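Local coordinates for putative uncharacterized protein (Staphylococcus aureus subsp. aureus Mu50, PDB 3FYM) that is of unknown function but probably binds DNA through a helix-turn-helix fold in the soluble N-terminal domain of a putative membrane protein, at residues K2-A7 and E37-D42; E6-R11 and V61-N66; T20-R25 and R55-V60; P45-S50 and E75-Q80. All blocks are in the same frame, centred on the assembly; numbering follows the deposited sequence.

Interaction 1: K2-A7 and E37-D42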
loop_
_atom_site.group_PDB
_atom_site.type_symbol
_atom_site.label_atom_id
_atom_site.label_comp_id
_atom_site.label_asym_id
_atom_site.label_seq_id
_atom_site.Cartn_x
_atom_site.Cartn_y
_atom_site.Cartn_z
ATOM N N LYS A 2 14.466 -1.127 -2.812
ATOM C CA LYS A 2 13.399 -0.186 -2.449
ATOM C C LYS A 2 12.470 -0.881 -1.441
ATOM O O LYS A 2 12.350 -2.086 -1.425
ATOM C CB LYS A 2 12.553 0.291 -3.622
ATOM C CG LYS A 2 11.862 -0.769 -4.407
ATOM C CD LYS A 2 11.644 -0.546 -5.904
ATOM C CE LYS A 2 11.299 -1.939 -6.470
ATOM N NZ LYS A 2 11.313 -2.055 -7.950
ATOM N N THR A 3 11.805 -0.080 -0.623
ATOM C CA THR A 3 10.721 -0.614 0.200
ATOM C C THR A 3 9.474 -0.737 -0.640
ATOM O O THR A 3 9.341 -0.213 -1.732
ATOM C CB THR A 3 10.454 0.344 1.362
ATOM O OG1 THR A 3 10.153 1.575 0.837
ATOM C CG2 THR A 3 11.617 0.555 2.279
ATOM N N VAL A 4 8.478 -1.459 -0.085
ATOM C CA VAL A 4 7.197 -1.600 -0.798
ATOM C C VAL A 4 6.562 -0.239 -0.987
ATOM O O VAL A 4 5.999 0.041 -2.022
ATOM C CB VAL A 4 6.278 -2.598 -0.085
ATOM C CG1 VAL A 4 5.779 -2.094 1.295
ATOM C CG2 VAL A 4 5.100 -2.911 -0.981
ATOM N N GLY A 5 6.651 0.636 0.018
ATOM C CA GLY A 5 6.012 1.944 -0.109
ATOM C C GLY A 5 6.676 2.777 -1.173
ATOM O O GLY A 5 6.034 3.521 -1.937
ATOM N N GLU A 6 7.960 2.719 -1.352
ATOM C CA GLU A 6 8.713 3.386 -2.381
ATOM C C GLU A 6 8.385 2.805 -3.730
ATOM O O GLU A 6 8.285 3.556 -4.722
ATOM C CB GLU A 6 10.226 3.276 -2.137
ATOM C CG GLU A 6 10.711 4.073 -0.955
ATOM C CD GLU A 6 12.096 3.731 -0.447
ATOM O OE1 GLU A 6 12.728 2.731 -0.811
ATOM O OE2 GLU A 6 12.551 4.526 0.382
ATOM N N ALA A 7 8.215 1.486 -3.816
ATOM C CA ALA A 7 7.817 0.880 -5.097
ATOM C C ALA A 7 6.472 1.429 -5.534
ATOM O O ALA A 7 6.246 1.780 -6.695
ATOM C CB ALA A 7 7.798 -0.628 -5.000
ATOM N N GLU A 37 3.041 4.571 1.760
ATOM C CA GLU A 37 4.173 4.973 0.918
ATOM C C GLU A 37 5.452 5.101 1.747
ATOM O O GLU A 37 6.536 4.966 1.206
ATOM C CB GLU A 37 3.887 6.294 0.178
ATOM C CG GLU A 37 2.824 6.130 -0.876
ATOM C CD GLU A 37 2.530 7.354 -1.721
ATOM O OE1 GLU A 37 2.985 8.458 -1.412
ATOM O OE2 GLU A 37 1.789 7.168 -2.726
ATOM N N ASN A 38 5.267 5.408 3.038
ATOM C CA ASN A 38 6.378 5.606 3.955
ATOM C C ASN A 38 6.638 4.395 4.837
ATOM O O ASN A 38 7.455 4.486 5.783
ATOM C CB ASN A 38 6.157 6.891 4.761
ATOM C CG ASN A 38 6.282 8.056 3.775
ATOM O OD1 ASN A 38 5.289 8.583 3.224
ATOM N ND2 ASN A 38 7.458 8.441 3.381
ATOM N N ASN A 39 6.010 3.260 4.561
ATOM C CA ASN A 39 6.184 2.036 5.373
ATOM C C ASN A 39 5.821 2.278 6.842
ATOM O O ASN A 39 6.312 1.593 7.740
ATOM C CB ASN A 39 7.557 1.395 5.221
ATOM C CG ASN A 39 7.684 0.473 4.002
ATOM O OD1 ASN A 39 7.331 0.855 2.902
ATOM N ND2 ASN A 39 8.242 -0.705 4.194
ATOM N N GLU A 40 4.904 3.204 7.095
ATOM C CA GLU A 40 4.456 3.548 8.439
ATOM C C GLU A 40 3.278 2.696 8.852
ATOM O O GLU A 40 2.185 3.178 9.212
ATOM C CB GLU A 40 4.110 5.038 8.509
ATOM C CG GLU A 40 5.325 5.945 8.345
ATOM C CD GLU A 40 5.011 7.395 8.061
ATOM O OE1 GLU A 40 3.884 7.742 7.670
ATOM O OE2 GLU A 40 5.962 8.219 8.196
ATOM N N PHE A 41 3.444 1.373 8.804
ATOM C CA PHE A 41 2.301 0.482 9.028
ATOM C C PHE A 41 1.764 0.552 10.448
ATOM O O PHE A 41 0.564 0.331 10.671
ATOM C CB PHE A 41 2.687 -0.966 8.685
ATOM C CG PHE A 41 3.183 -1.120 7.269
ATOM C CD1 PHE A 41 4.499 -1.415 7.023
ATOM C CD2 PHE A 41 2.329 -0.947 6.224
ATOM C CE1 PHE A 41 4.993 -1.522 5.744
ATOM C CE2 PHE A 41 2.797 -1.069 4.933
ATOM C CZ PHE A 41 4.126 -1.337 4.700
ATOM N N ASP A 42 2.636 0.880 11.411
ATOM C CA ASP A 42 2.154 1.013 12.788
ATOM C C ASP A 42 1.299 2.271 12.990
ATOM O O ASP A 42 0.714 2.417 14.064
ATOM C CB ASP A 42 3.303 1.018 13.787
ATOM C CG ASP A 42 4.369 1.995 13.537
ATOM O OD1 ASP A 42 4.298 2.826 12.637
ATOM O OD2 ASP A 42 5.419 1.917 14.205
HETATM O O HOH W 1 8.665 3.373 2.394
#

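Interaction 2: E6-R11 and V61-N66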
loop_
_atom_site.group_PDB
_atom_site.type_symbol
_atom_site.label_atom_id
_atom_site.label_comp_id
_atom_site.label_asym_id
_atom_site.label_seq_id
_atom_site.Cartn_x
_atom_site.Cartn_y
_atom_site.Cartn_z
ATOM N N GLU A 6 7.960 2.719 -1.352
ATOM C CA GLU A 6 8.713 3.386 -2.381
ATOM C C GLU A 6 8.385 2.805 -3.730
ATOM O O GLU A 6 8.285 3.556 -4.722
ATOM C CB GLU A 6 10.226 3.276 -2.137
ATOM C CG GLU A 6 10.711 4.073 -0.955
ATOM C CD GLU A 6 12.096 3.731 -0.447
ATOM O OE1 GLU A 6 12.728 2.731 -0.811
ATOM O OE2 GLU A 6 12.551 4.526 0.382
ATOM N N ALA A 7 8.215 1.486 -3.816
ATOM C CA ALA A 7 7.817 0.880 -5.097
ATOM C C ALA A 7 6.472 1.429 -5.534
ATOM O O ALA A 7 6.246 1.780 -6.695
ATOM C CB ALA A 7 7.798 -0.628 -5.000
ATOM N N LEU A 8 5.499 1.450 -4.608
ATOM C CA LEU A 8 4.163 1.939 -4.911
ATOM C C LEU A 8 4.167 3.415 -5.291
ATOM O O LEU A 8 3.610 3.818 -6.303
ATOM C CB LEU A 8 3.217 1.683 -3.709
ATOM C CG LEU A 8 2.891 0.213 -3.456
ATOM C CD1 LEU A 8 2.238 0.094 -2.097
ATOM C CD2 LEU A 8 1.995 -0.360 -4.556
ATOM N N LYS A 9 4.809 4.216 -4.458
ATOM C CA LYS A 9 4.879 5.681 -4.701
ATOM C C LYS A 9 5.557 5.969 -6.021
ATOM O O LYS A 9 5.135 6.858 -6.753
ATOM C CB LYS A 9 5.575 6.369 -3.547
ATOM C CG LYS A 9 5.608 7.896 -3.641
ATOM C CD LYS A 9 6.263 8.540 -2.456
ATOM C CE LYS A 9 6.192 10.050 -2.482
ATOM N NZ LYS A 9 6.749 10.600 -1.228
ATOM N N GLY A 10 6.651 5.280 -6.315
ATOM C CA GLY A 10 7.362 5.485 -7.536
ATOM C C GLY A 10 6.450 5.279 -8.724
ATOM O O GLY A 10 6.427 6.041 -9.712
ATOM N N ARG A 11 5.681 4.182 -8.724
ATOM C CA ARG A 11 4.748 3.905 -9.766
ATOM C C ARG A 11 3.660 4.972 -9.873
ATOM O O ARG A 11 3.336 5.421 -10.978
ATOM C CB ARG A 11 4.116 2.534 -9.567
ATOM C CG ARG A 11 3.045 2.164 -10.573
ATOM C CD ARG A 11 3.540 2.086 -11.994
ATOM N NE ARG A 11 2.397 1.681 -12.853
ATOM C CZ ARG A 11 2.421 1.527 -14.170
ATOM N NH1 ARG A 11 3.564 1.767 -14.813
ATOM N NH2 ARG A 11 1.321 1.178 -14.822
ATOM N N VAL A 61 -2.743 0.794 -9.692
ATOM C CA VAL A 61 -1.611 1.266 -10.427
ATOM C C VAL A 61 -0.952 0.166 -11.290
ATOM O O VAL A 61 0.157 0.325 -11.793
ATOM C CB VAL A 61 -0.567 1.981 -9.561
ATOM C CG1 VAL A 61 -1.220 3.185 -8.899
ATOM C CG2 VAL A 61 0.091 1.078 -8.536
ATOM N N ASN A 62 -1.616 -0.970 -11.481
ATOM C CA ASN A 62 -1.190 -2.088 -12.340
ATOM C C ASN A 62 0.225 -2.567 -11.990
ATOM O O ASN A 62 1.176 -2.805 -12.756
ATOM C CB ASN A 62 -1.410 -1.783 -13.838
ATOM C CG ASN A 62 -2.878 -1.754 -14.258
ATOM O OD1 ASN A 62 -3.559 -2.811 -14.490
ATOM N ND2 ASN A 62 -3.365 -0.534 -14.421
ATOM N N ILE A 63 0.280 -2.835 -10.676
ATOM C CA ILE A 63 1.309 -3.672 -10.138
ATOM C C ILE A 63 0.660 -4.967 -9.656
ATOM O O ILE A 63 -0.281 -4.919 -8.867
ATOM C CB ILE A 63 2.085 -2.986 -8.994
ATOM C CG1 ILE A 63 2.883 -1.778 -9.504
ATOM C CG2 ILE A 63 3.015 -3.964 -8.288
ATOM C CD1 ILE A 63 3.501 -0.956 -8.388
ATOM N N GLU A 64 1.158 -6.125 -10.112
ATOM C CA GLU A 64 0.616 -7.406 -9.685
ATOM C C GLU A 64 0.822 -7.526 -8.157
ATOM O O GLU A 64 1.970 -7.518 -7.701
ATOM C CB GLU A 64 1.249 -8.547 -10.455
ATOM C CG GLU A 64 0.454 -9.849 -10.361
ATOM C CD GLU A 64 0.526 -10.554 -8.985
ATOM O OE1 GLU A 64 -0.477 -10.729 -8.265
ATOM O OE2 GLU A 64 1.606 -10.778 -8.506
ATOM N N PRO A 65 -0.243 -7.688 -7.396
ATOM C CA PRO A 65 -0.062 -7.555 -5.930
ATOM C C PRO A 65 0.620 -8.699 -5.257
ATOM O O PRO A 65 1.417 -8.468 -4.344
ATOM C CB PRO A 65 -1.505 -7.364 -5.431
ATOM C CG PRO A 65 -2.311 -8.015 -6.452
ATOM C CD PRO A 65 -1.664 -7.654 -7.762
ATOM N N ASN A 66 0.292 -9.950 -5.576
ATOM C CA ASN A 66 0.860 -11.048 -4.821
ATOM C C ASN A 66 2.389 -11.073 -4.892
ATOM O O ASN A 66 3.051 -11.324 -3.895
ATOM C CB ASN A 66 0.316 -12.394 -5.266
ATOM C CG ASN A 66 -1.114 -12.634 -4.880
ATOM O OD1 ASN A 66 -1.702 -11.945 -4.030
ATOM N ND2 ASN A 66 -1.678 -13.658 -5.487
#

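Interaction 3: T20-R25 and R55-V60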
loop_
_atom_site.group_PDB
_atom_site.type_symbol
_atom_site.label_atom_id
_atom_site.label_comp_id
_atom_site.label_asym_id
_atom_site.label_seq_id
_atom_site.Cartn_x
_atom_site.Cartn_y
_atom_site.Cartn_z
ATOM N N THR A 20 -4.771 12.528 -4.319
ATOM C CA THR A 20 -6.220 12.696 -4.383
ATOM C C THR A 20 -6.924 11.712 -5.283
ATOM O O THR A 20 -7.930 11.083 -5.013
ATOM C CB THR A 20 -6.554 14.160 -4.834
ATOM O OG1 THR A 20 -5.939 15.079 -3.956
ATOM C CG2 THR A 20 -8.053 14.378 -4.857
ATOM N N GLU A 21 -6.471 11.480 -6.456
ATOM C CA GLU A 21 -6.844 10.546 -7.459
ATOM C C GLU A 21 -6.739 9.117 -6.893
ATOM O O GLU A 21 -7.666 8.346 -7.043
ATOM C CB GLU A 21 -6.020 10.684 -8.755
ATOM N N LEU A 22 -5.618 8.805 -6.239
ATOM C CA LEU A 22 -5.490 7.450 -5.706
ATOM C C LEU A 22 -6.489 7.181 -4.609
ATOM O O LEU A 22 -7.019 6.069 -4.522
ATOM C CB LEU A 22 -4.025 7.252 -5.253
ATOM C CG LEU A 22 -3.715 5.813 -4.795
ATOM C CD1 LEU A 22 -3.889 4.793 -5.932
ATOM C CD2 LEU A 22 -2.299 5.754 -4.282
ATOM N N GLU A 23 -6.778 8.178 -3.783
ATOM C CA GLU A 23 -7.842 7.989 -2.772
ATOM C C GLU A 23 -9.175 7.733 -3.430
ATOM O O GLU A 23 -9.938 6.855 -2.986
ATOM C CB GLU A 23 -7.914 9.248 -1.898
ATOM C CG GLU A 23 -9.047 9.336 -0.878
ATOM C CD GLU A 23 -8.911 10.627 -0.103
ATOM O OE1 GLU A 23 -8.343 10.761 0.906
ATOM O OE2 GLU A 23 -9.331 11.763 -0.565
ATOM N N GLN A 24 -9.476 8.457 -4.488
ATOM C CA GLN A 24 -10.688 8.228 -5.233
ATOM C C GLN A 24 -10.747 6.817 -5.776
ATOM O O GLN A 24 -11.843 6.220 -5.732
ATOM C CB GLN A 24 -10.788 9.212 -6.404
ATOM C CG GLN A 24 -11.176 10.620 -5.910
ATOM C CD GLN A 24 -11.054 11.611 -7.074
ATOM O OE1 GLN A 24 -10.611 11.292 -8.159
ATOM N NE2 GLN A 24 -11.416 12.844 -6.776
ATOM N N ARG A 25 -9.686 6.331 -6.364
ATOM C CA ARG A 25 -9.669 5.021 -7.047
ATOM C C ARG A 25 -9.635 3.865 -6.053
ATOM O O ARG A 25 -10.137 2.779 -6.388
ATOM C CB ARG A 25 -8.491 4.921 -8.007
ATOM C CG ARG A 25 -8.572 5.725 -9.281
ATOM C CD ARG A 25 -9.009 4.946 -10.494
ATOM N NE ARG A 25 -9.284 3.539 -10.526
ATOM C CZ ARG A 25 -8.749 2.511 -11.170
ATOM N NH1 ARG A 25 -9.177 1.233 -11.061
ATOM N NH2 ARG A 25 -7.706 2.703 -11.996
ATOM N N ARG A 55 -2.544 -4.161 -1.538
ATOM C CA ARG A 55 -3.170 -4.865 -2.654
ATOM C C ARG A 55 -4.064 -3.944 -3.480
ATOM O O ARG A 55 -4.016 -3.963 -4.718
ATOM C CB ARG A 55 -3.961 -6.054 -2.119
ATOM C CG ARG A 55 -4.671 -6.885 -3.108
ATOM C CD ARG A 55 -5.360 -8.095 -2.460
ATOM N NE ARG A 55 -4.351 -8.940 -1.767
ATOM C CZ ARG A 55 -3.550 -9.787 -2.411
ATOM N NH1 ARG A 55 -2.662 -10.441 -1.733
ATOM N NH2 ARG A 55 -3.647 -9.955 -3.706
ATOM N N LYS A 56 -4.878 -3.140 -2.809
ATOM C CA LYS A 56 -5.767 -2.262 -3.546
ATOM C C LYS A 56 -4.977 -1.188 -4.278
ATOM O O LYS A 56 -5.270 -0.860 -5.428
ATOM C CB LYS A 56 -6.788 -1.666 -2.576
ATOM C CG LYS A 56 -7.827 -0.835 -3.296
ATOM C CD LYS A 56 -8.614 -1.610 -4.333
ATOM C CE LYS A 56 -9.712 -0.786 -4.977
ATOM N NZ LYS A 56 -10.598 -1.680 -5.781
ATOM N N TYR A 57 -3.980 -0.596 -3.607
ATOM C CA TYR A 57 -3.091 0.371 -4.244
ATOM C C TYR A 57 -2.478 -0.247 -5.488
ATOM O O TYR A 57 -2.551 0.301 -6.602
ATOM C CB TYR A 57 -2.120 0.873 -3.195
ATOM C CG TYR A 57 -1.205 2.007 -3.504
ATOM C CD1 TYR A 57 -0.728 2.335 -4.774
ATOM C CD2 TYR A 57 -0.728 2.794 -2.464
ATOM C CE1 TYR A 57 0.117 3.348 -5.014
ATOM C CE2 TYR A 57 0.155 3.849 -2.679
ATOM C CZ TYR A 57 0.590 4.129 -3.943
ATOM O OH TYR A 57 1.428 5.139 -4.246
ATOM N N ALA A 58 -1.803 -1.387 -5.296
ATOM C CA ALA A 58 -1.111 -2.065 -6.397
ATOM C C ALA A 58 -2.042 -2.287 -7.564
ATOM O O ALA A 58 -1.715 -2.058 -8.725
ATOM C CB ALA A 58 -0.491 -3.361 -5.906
ATOM N N SER A 59 -3.247 -2.799 -7.288
ATOM C CA SER A 59 -4.156 -3.112 -8.389
ATOM C C SER A 59 -4.527 -1.865 -9.151
ATOM O O SER A 59 -4.556 -1.872 -10.394
ATOM C CB SER A 59 -5.379 -3.860 -7.836
ATOM O OG SER A 59 -6.248 -2.979 -7.169
ATOM N N VAL A 60 -4.777 -0.721 -8.488
ATOM C CA VAL A 60 -5.104 0.503 -9.185
ATOM C C VAL A 60 -3.978 0.989 -10.085
ATOM O O VAL A 60 -4.245 1.557 -11.168
ATOM C CB VAL A 60 -5.512 1.604 -8.155
ATOM C CG1 VAL A 60 -5.523 2.979 -8.799
ATOM C CG2 VAL A 60 -6.871 1.243 -7.596
HETATM O O HOH W 2 -6.501 0.624 -12.673
#

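Interaction 4: P45-S50 and E75-Q80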
loop_
_atom_site.group_PDB
_atom_site.type_symbol
_atom_site.label_atom_id
_atom_site.label_comp_id
_atom_site.label_asym_id
_atom_site.label_seq_id
_atom_site.Cartn_x
_atom_site.Cartn_y
_atom_site.Cartn_z
ATOM N N PRO A 45 -4.678 2.579 11.747
ATOM C CA PRO A 45 -5.516 2.203 12.902
ATOM C C PRO A 45 -5.646 0.700 13.081
ATOM O O PRO A 45 -5.642 0.232 14.223
ATOM C CB PRO A 45 -6.844 2.878 12.579
ATOM C CG PRO A 45 -6.435 4.103 11.835
ATOM C CD PRO A 45 -5.322 3.620 10.925
ATOM N N ASN A 46 -5.786 -0.031 11.977
ATOM C CA ASN A 46 -5.805 -1.484 12.010
ATOM C C ASN A 46 -4.694 -1.982 11.120
ATOM O O ASN A 46 -4.824 -2.031 9.888
ATOM C CB ASN A 46 -7.150 -2.058 11.595
ATOM C CG ASN A 46 -7.211 -3.535 11.862
ATOM O OD1 ASN A 46 -6.176 -4.192 12.019
ATOM N ND2 ASN A 46 -8.428 -4.082 11.960
ATOM N N LYS A 47 -3.556 -2.322 11.724
ATOM C CA LYS A 47 -2.382 -2.762 10.999
ATOM C C LYS A 47 -2.623 -4.037 10.253
ATOM O O LYS A 47 -1.920 -4.368 9.291
ATOM C CB LYS A 47 -1.234 -2.868 11.976
ATOM C CG LYS A 47 0.135 -3.120 11.347
ATOM C CD LYS A 47 1.220 -3.416 12.308
ATOM C CE LYS A 47 1.553 -2.724 13.456
ATOM N NZ LYS A 47 2.661 -3.520 14.118
ATOM N N ASN A 48 -3.633 -4.832 10.674
ATOM C CA ASN A 48 -3.975 -6.035 9.949
ATOM C C ASN A 48 -4.384 -5.793 8.509
ATOM O O ASN A 48 -4.322 -6.720 7.692
ATOM C CB ASN A 48 -5.125 -6.792 10.624
ATOM C CG ASN A 48 -4.666 -7.458 11.902
ATOM O OD1 ASN A 48 -3.495 -7.783 12.046
ATOM N ND2 ASN A 48 -5.640 -7.720 12.719
ATOM N N TYR A 49 -4.823 -4.573 8.221
ATOM C CA TYR A 49 -5.239 -4.171 6.862
ATOM C C TYR A 49 -4.078 -3.793 5.963
ATOM O O TYR A 49 -4.307 -3.434 4.827
ATOM C CB TYR A 49 -6.262 -3.025 6.937
ATOM C CG TYR A 49 -7.537 -3.310 7.652
ATOM C CD1 TYR A 49 -8.340 -2.222 8.049
ATOM C CD2 TYR A 49 -7.963 -4.573 7.961
ATOM C CE1 TYR A 49 -9.515 -2.420 8.708
ATOM C CE2 TYR A 49 -9.180 -4.761 8.636
ATOM C CZ TYR A 49 -9.949 -3.688 8.998
ATOM O OH TYR A 49 -11.140 -3.846 9.694
ATOM N N SER A 50 -2.846 -3.840 6.491
ATOM C CA SER A 50 -1.694 -3.403 5.681
ATOM C C SER A 50 -1.650 -4.074 4.328
ATOM O O SER A 50 -1.503 -3.398 3.283
ATOM C CB SER A 50 -0.394 -3.660 6.437
ATOM O OG SER A 50 -0.226 -2.916 7.596
ATOM N N GLU A 75 8.802 -6.714 5.294
ATOM C CA GLU A 75 8.439 -5.372 5.643
ATOM C C GLU A 75 6.966 -5.258 6.092
ATOM O O GLU A 75 6.604 -4.327 6.800
ATOM C CB GLU A 75 8.578 -4.421 4.448
ATOM C CG GLU A 75 9.947 -4.418 3.802
ATOM C CD GLU A 75 9.916 -3.714 2.455
ATOM O OE1 GLU A 75 9.110 -2.773 2.259
ATOM O OE2 GLU A 75 10.690 -4.105 1.556
ATOM N N ILE A 76 6.133 -6.144 5.558
ATOM C CA ILE A 76 4.703 -5.971 5.592
ATOM C C ILE A 76 4.118 -6.754 6.731
ATOM O O ILE A 76 4.303 -7.982 6.797
ATOM C CB ILE A 76 4.069 -6.424 4.269
ATOM C CG1 ILE A 76 4.600 -5.599 3.092
ATOM C CG2 ILE A 76 2.538 -6.362 4.354
ATOM C CD1 ILE A 76 4.286 -6.201 1.746
ATOM N N PRO A 77 3.376 -6.135 7.643
ATOM C CA PRO A 77 2.709 -6.911 8.709
ATOM C C PRO A 77 1.622 -7.770 8.085
ATOM O O PRO A 77 0.677 -7.223 7.535
ATOM C CB PRO A 77 2.155 -5.856 9.661
ATOM C CG PRO A 77 2.481 -4.553 9.114
ATOM C CD PRO A 77 3.104 -4.703 7.768
ATOM N N SER A 78 1.741 -9.074 8.202
ATOM C CA SER A 78 0.665 -9.952 7.788
ATOM C C SER A 78 -0.515 -9.827 8.755
ATOM O O SER A 78 -0.409 -9.437 9.892
ATOM C CB SER A 78 1.133 -11.412 7.658
ATOM O OG SER A 78 1.600 -11.883 8.940
ATOM N N ASN A 79 -1.664 -10.238 8.271
ATOM C CA ASN A 79 -2.943 -10.199 8.987
ATOM C C ASN A 79 -2.885 -11.173 10.147
ATOM O O ASN A 79 -2.819 -12.382 9.963
ATOM C CB ASN A 79 -4.021 -10.591 7.992
ATOM C CG ASN A 79 -5.392 -10.620 8.602
ATOM O OD1 ASN A 79 -5.642 -10.061 9.676
ATOM N ND2 ASN A 79 -6.333 -11.265 7.859
ATOM N N GLN A 80 -2.923 -10.645 11.369
ATOM C CA GLN A 80 -2.797 -11.424 12.611
ATOM C C GLN A 80 -4.129 -11.915 13.097
ATOM O O GLN A 80 -4.495 -11.797 14.282
ATOM C CB GLN A 80 -2.027 -10.591 13.649
ATOM C CG GLN A 80 -0.580 -10.410 13.319
ATOM C CD GLN A 80 0.283 -11.567 13.782
ATOM O OE1 GLN A 80 -0.125 -12.432 14.549
ATOM N NE2 GLN A 80 1.490 -11.469 13.258
HETATM O O HOH W 3 -1.807 -7.212 6.478
#

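Interaction 1: K2-A7 and E37-D42
Asn39 reaches across to Thr3, Val4 and Gly5, and its side chain can be followed outward atom by atom. The bond from CA to CB points toward segment 2-7. CG then comes 3.8 Å from Thr3 CB, and there the amide divides. Its oxygen OD1 accepts from Gly5 N at 3.0 Å, with the donor in the carbonyl plane and a somewhat bent N-H...O angle of 143°. ND2 passes 3.7 Å from Thr3 CB and is itself held by Glu75, whose OE1 also accepts from Val4 N. Beyond this residue, Val4 CG1 meets Phe41 CZ at the ring edge, 3.9 Å away. Thr3 and Glu6 form the capping box of helix 4-14, while Asn39, with positive phi, is the C-prime residue of the Schellman motif closing helix 30-37. Gly5, having no side chain, brings its CA to 3.3 Å from Glu37 O in a CA-H...O contact. A water accepts from Thr3 OG1 at 2.8 Å and donates to both Glu37 O and Asn39 OD1. One helix start is thus joined to another helix end through polar groups: OD1 receives an amide N-H and a water hydrogen, and ND2 has its carboxylate partner.

Interaction 2: E6-R11 and V61-N66
Two torsions of Arg11 bring it to Val61 and Ile63: CG stands anti to the backbone N (chi1 177°), and a bend at chi2 (62°) turns CD aside, after which the chain is extended to the guanidinium. The side chains of Arg11 and Val61 run past one another, oppositely directed, with Arg11 CG lying 3.7 Å from Val61 CG2. Further out, Arg11 NE donates to Val61 O at 2.8 Å. The donor lies in the plane of that carbonyl, the N-H...O angle is 151°, and the oxygen sits at the guanidinium edge, slightly tilted from its plane. Arg11 NH2 adds a weak second bond to the same oxygen, Val61 O, at 3.4 Å, so one carbonyl receives both donors.

Ile63 supplies the apolar half. Its CD1 reaches Arg11 CB at 3.7 Å, touching the aliphatic base of the same arginine whose polar end holds Val61 O, and Ile63 CD1 also meets Leu8 CD2 at 4.2 Å. Leu8 continues inward onto Ile36, Tyr57, Ala58 and Leu68, while Ile63 packs on Ala58 and Leu68.

Asn62, with positive phi, is the C-prime residue of a Schellman motif that ends helix 50-60, and Glu64 caps the start of helix 65-71. Helix 4-14 thus packs against the turn between the last two helices, an arrangement consistent with the compact five-helix bundle of lambda-repressor-like helix-turn-helix domains.

Interaction 3: T20-R25 and R55-V60
The short segments of helix 19-26 and helix 50-60 cross steeply, their N-to-C directions 108° apart and their axes 10.3 Å apart at closest, with Leu22 facing Tyr57 and Arg25 facing Val60. Leu22 has CG anti to its backbone N (chi1 -174°), and its two methyls divide the work. CD2 sits over the centre of the Tyr57 ring, 3.4 Å from the centroid and 14° off the normal, a CH-pi contact with the two side chains at about a right angle. Leu22 CD1 turns instead to Val60 CG1, 3.8 Å away. The tyrosine hydroxyl lies beyond this contact, hydrogen-bonded to Glu37. Helix 19-26 is by its position probably the first helix of the helix-turn-helix, followed by helix 30-37. Leu33 of the latter touches both Leu22 and Tyr57, so the leucine-tyrosine pair packs where both helices of the probable motif meet helix 50-60. Toward the surface, Val60 CG1 also meets Arg25 CB at 3.6 Å. The arginine bends at chi2 and chi3, and the same valine methyl lies over one face of its guanidinium, displaced toward the rim. In the one of two deposited conformers described here, Lys56 CE approaches Arg25 O at 3.9 Å.

Interaction 4: P45-S50 and E75-Q80
Lys47 and Pro77 cross at about a right angle, Lys47 CG and CD lying against Pro77 CG and CB, with Lys47 CG 3.5 Å from Pro77 CG. Ser50 OG meets that same ring carbon, Pro77 CG, at 3.5 Å, so the proline is touched by two residues three positions apart in the chain. The serine hydroxyl, Ser50 OG, donates to Lys47 O at 2.8 Å, in the carbonyl plane and on a lone pair. Ser50 N donates to the same oxygen, so Lys47 O receives two hydrogen bonds from one residue.

Asn48 is likewise set at about a right angle to Asn79 and Gln80. In one of its two deposited conformers, Asn48 OD1 accepts from Gln80 N at 3.0 Å along a nearly straight N-H...O line (166°), although the donor stands well above the carbonyl plane. A water donates to Asn48 O and to Pro77 O, bridging the backbones, while an Asx turn from Asn46 OD1 to Asn48 N shapes the loop. The segment after helix 65-71 thus meets the approach to helix 50-60 through apolar proline contacts, a bridging water and one side-chain bond of uncertain occupancy, without direct backbone-to-backbone hydrogen bonding between the two segments.

From the N terminus, the start of helix 4-14 opens two loops. Interaction 1 closes the first at the end of helix 30-37, and interaction 2 closes the longer one at the turn before helix 65-71; they share Glu6 and Ala7. Interaction 3 is nested inside the loop of interaction 2 but crosses interaction 1, joining helix 19-26 to helix 50-60. Interaction 4 follows interaction 1 in series and crosses interactions 2 and 3, bringing the segment after helix 65-71 back to the loop before helix 50-60. Glu37 to Tyr57 couples interactions 1 and 3, and Glu75 couples 1 and 4. Interactions 2 and 4 lie on opposite sides of the chain's centre.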